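Local atomic coordinates of putative heme binding protein (PDB entry 6EU8), a protein that probably binds heme as a member of the HmuY-like family of heme-binding proteins, though with heme-binding properties that differ from those of HmuY itself. Residues 11-16 / 189-194. Numbering follows the deposited sequence.
Sequences IKKSKT and FNYEFQ
Tyr191 leans its ring across the backbone of Lys13. Its first torsion (chi1 66°) sets CG between the backbone N and the carbonyl carbon; Tyr191 CD1 lies 3.5 Å from Lys13 O, the CA of Lys13 covers one ring face, and Lys13 CB reaches Tyr191 OH at 3.7 Å. That hydroxyl is hydrogen-bonded to Leu30 O. Lys15 runs alongside the same ring, its CG at the edge near the ring plane, 4.1 Å from Tyr191 CE1, while Lys15 NZ is hydrogen-bonded to Gly33 O. Lys15 CB stands over the face of Phe189, 4.1 Å from the ring centroid and 27° off the normal, a CH-pi contact. These residues share one face of an antiparallel pair, where Ile11–Phe193 (Phe193 N to Ile11 O 2.8 Å), Lys13–Tyr191 and Lys15–Phe189 are hydrogen-bonded pairs; strand 11-18 thereby joins the C-terminal strand 184-194, whose other neighbour is strand 169-178, in the large antiparallel sheet of this HmuY-like fold. The Phe193 ring meets that of His70. On the other face Ser14 OG donates to Asn190 OD1 over a short 2.5 Å, approaching 45° out of the carbonyl plane. Lys12, extended beyond CG, passes Glu192 obliquely; the closest approach is Lys12 CD to Glu192 OE2 at 3.6 Å, and Lys12 NZ and Glu192 OE2 stay 4.0 Å apart, too far for a salt bridge.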
loop_
_atom_site.group_PDB
_atom_site.type_symbol
_atom_site.label_atom_id
_atom_site.label_comp_id
_atom_site.label_asym_id
_atom_site.label_seq_id
_atom_site.Cartn_x
_atom_site.Cartn_y
_atom_site.Cartn_z
ATOM N N ILE A 11 -18.837 1.827 7.733
ATOM C CA ILE A 11 -18.015 2.998 7.971
ATOM C C ILE A 11 -17.656 3.507 6.563
ATOM O O ILE A 11 -17.065 2.773 5.774
ATOM C CB ILE A 11 -16.750 2.625 8.790
ATOM C CG1 ILE A 11 -17.122 1.911 10.111
ATOM C CG2 ILE A 11 -15.886 3.842 9.078
ATOM C CD1 ILE A 11 -17.897 2.756 11.106
ATOM N N LYS A 12 -18.083 4.728 6.244
ATOM C CA LYS A 12 -17.878 5.336 4.922
ATOM C C LYS A 12 -17.049 6.592 5.116
ATOM O O LYS A 12 -17.505 7.552 5.742
ATOM C CB LYS A 12 -19.221 5.666 4.267
ATOM C CG LYS A 12 -20.150 4.480 4.121
ATOM C CD LYS A 12 -21.377 4.827 3.285
ATOM C CE LYS A 12 -22.342 3.657 3.198
ATOM N NZ LYS A 12 -23.557 4.002 2.409
ATOM N N LYS A 13 -15.808 6.592 4.614
ATOM C CA LYS A 13 -14.860 7.676 4.879
ATOM C C LYS A 13 -13.906 7.842 3.693
ATOM O O LYS A 13 -13.864 6.989 2.789
ATOM C CB LYS A 13 -14.018 7.414 6.140
ATOM C CG LYS A 13 -14.769 7.236 7.453
ATOM C CD LYS A 13 -15.317 8.568 7.957
ATOM C CE LYS A 13 -16.121 8.408 9.246
ATOM N NZ LYS A 13 -15.256 8.029 10.399
ATOM N N SER A 14 -13.170 8.950 3.738
ATOM C CA SER A 14 -12.069 9.251 2.809
ATOM C C SER A 14 -10.804 9.417 3.630
ATOM O O SER A 14 -10.873 9.831 4.778
ATOM C CB SER A 14 -12.354 10.532 2.025
ATOM O OG SER A 14 -13.521 10.417 1.223
ATOM N N LYS A 15 -9.642 9.102 3.044
ATOM C CA LYS A 15 -8.351 9.305 3.697
ATOM C C LYS A 15 -7.313 9.837 2.734
ATOM O O LYS A 15 -7.362 9.519 1.550
ATOM C CB LYS A 15 -7.791 7.982 4.217
ATOM C CG LYS A 15 -8.322 7.528 5.550
ATOM C CD LYS A 15 -7.808 8.432 6.646
ATOM C CE LYS A 15 -7.619 7.679 7.934
ATOM N NZ LYS A 15 -7.432 8.701 8.995
ATOM N N THR A 16 -6.367 10.597 3.270
ATOM C CA THR A 16 -5.195 11.056 2.520
ATOM C C THR A 16 -3.946 10.666 3.308
ATOM O O THR A 16 -3.798 11.048 4.472
ATOM C CB THR A 16 -5.241 12.571 2.265
ATOM O OG1 THR A 16 -6.389 12.860 1.448
ATOM C CG2 THR A 16 -3.972 13.035 1.557
ATOM N N PHE A 189 -8.000 7.966 -1.010
ATOM C CA PHE A 189 -9.013 7.007 -1.408
ATOM C C PHE A 189 -10.282 7.197 -0.595
ATOM O O PHE A 189 -10.224 7.683 0.539
ATOM C CB PHE A 189 -8.500 5.548 -1.237
ATOM C CG PHE A 189 -7.865 5.271 0.106
ATOM C CD1 PHE A 189 -6.541 5.567 0.347
ATOM C CD2 PHE A 189 -8.618 4.715 1.150
ATOM C CE1 PHE A 189 -5.963 5.338 1.606
ATOM C CE2 PHE A 189 -8.047 4.467 2.395
ATOM C CZ PHE A 189 -6.722 4.769 2.625
ATOM N N ASN A 190 -11.395 6.813 -1.205
ATOM C CA ASN A 190 -12.682 6.690 -0.520
ATOM C C ASN A 190 -12.882 5.214 -0.219
ATOM O O ASN A 190 -12.423 4.354 -0.971
ATOM C CB ASN A 190 -13.806 7.208 -1.434
ATOM C CG ASN A 190 -13.658 8.685 -1.774
ATOM O OD1 ASN A 190 -13.031 9.449 -1.049
ATOM N ND2 ASN A 190 -14.262 9.083 -2.898
ATOM N N TYR A 191 -13.548 4.879 0.897
ATOM C CA TYR A 191 -13.864 3.486 1.178
ATOM C C TYR A 191 -15.200 3.263 1.919
ATOM O O TYR A 191 -15.705 4.184 2.543
ATOM C CB TYR A 191 -12.712 2.791 1.953
ATOM C CG TYR A 191 -12.464 3.310 3.329
ATOM C CD1 TYR A 191 -11.626 4.389 3.564
ATOM C CD2 TYR A 191 -13.083 2.708 4.439
ATOM C CE1 TYR A 191 -11.378 4.846 4.859
ATOM C CE2 TYR A 191 -12.855 3.166 5.702
ATOM C CZ TYR A 191 -12.005 4.209 5.920
ATOM O OH TYR A 191 -11.780 4.648 7.196
ATOM N N GLU A 192 -15.698 2.045 1.836
ATOM C CA GLU A 192 -16.860 1.577 2.629
ATOM C C GLU A 192 -16.442 0.253 3.311
ATOM O O GLU A 192 -16.281 -0.767 2.644
ATOM C CB GLU A 192 -18.112 1.421 1.739
ATOM C CG GLU A 192 -18.500 2.712 1.023
ATOM C CD GLU A 192 -19.889 2.698 0.379
ATOM O OE1 GLU A 192 -20.491 1.622 0.234
ATOM O OE2 GLU A 192 -20.364 3.802 -0.003
ATOM N N PHE A 193 -16.259 0.299 4.630
ATOM C CA PHE A 193 -15.757 -0.839 5.444
ATOM C C PHE A 193 -16.918 -1.482 6.212
ATOM O O PHE A 193 -17.627 -0.757 6.888
ATOM C CB PHE A 193 -14.717 -0.316 6.443
ATOM C CG PHE A 193 -14.167 -1.356 7.390
ATOM C CD1 PHE A 193 -13.062 -2.131 7.058
ATOM C CD2 PHE A 193 -14.735 -1.526 8.644
ATOM C CE1 PHE A 193 -12.548 -3.078 7.931
ATOM C CE2 PHE A 193 -14.224 -2.461 9.522
ATOM C CZ PHE A 193 -13.138 -3.250 9.170
ATOM N N GLN A 194 -17.058 -2.803 6.091
ATOM C CA GLN A 194 -18.052 -3.586 6.864
ATOM C C GLN A 194 -17.378 -4.279 8.083
ATOM O O GLN A 194 -16.719 -5.301 7.873
ATOM C CB GLN A 194 -18.703 -4.624 5.952
ATOM C CG GLN A 194 -19.750 -5.503 6.657
ATOM C CD GLN A 194 -20.839 -4.689 7.343
ATOM O OE1 GLN A 194 -21.648 -4.047 6.677
ATOM N NE2 GLN A 194 -20.838 -4.681 8.680
#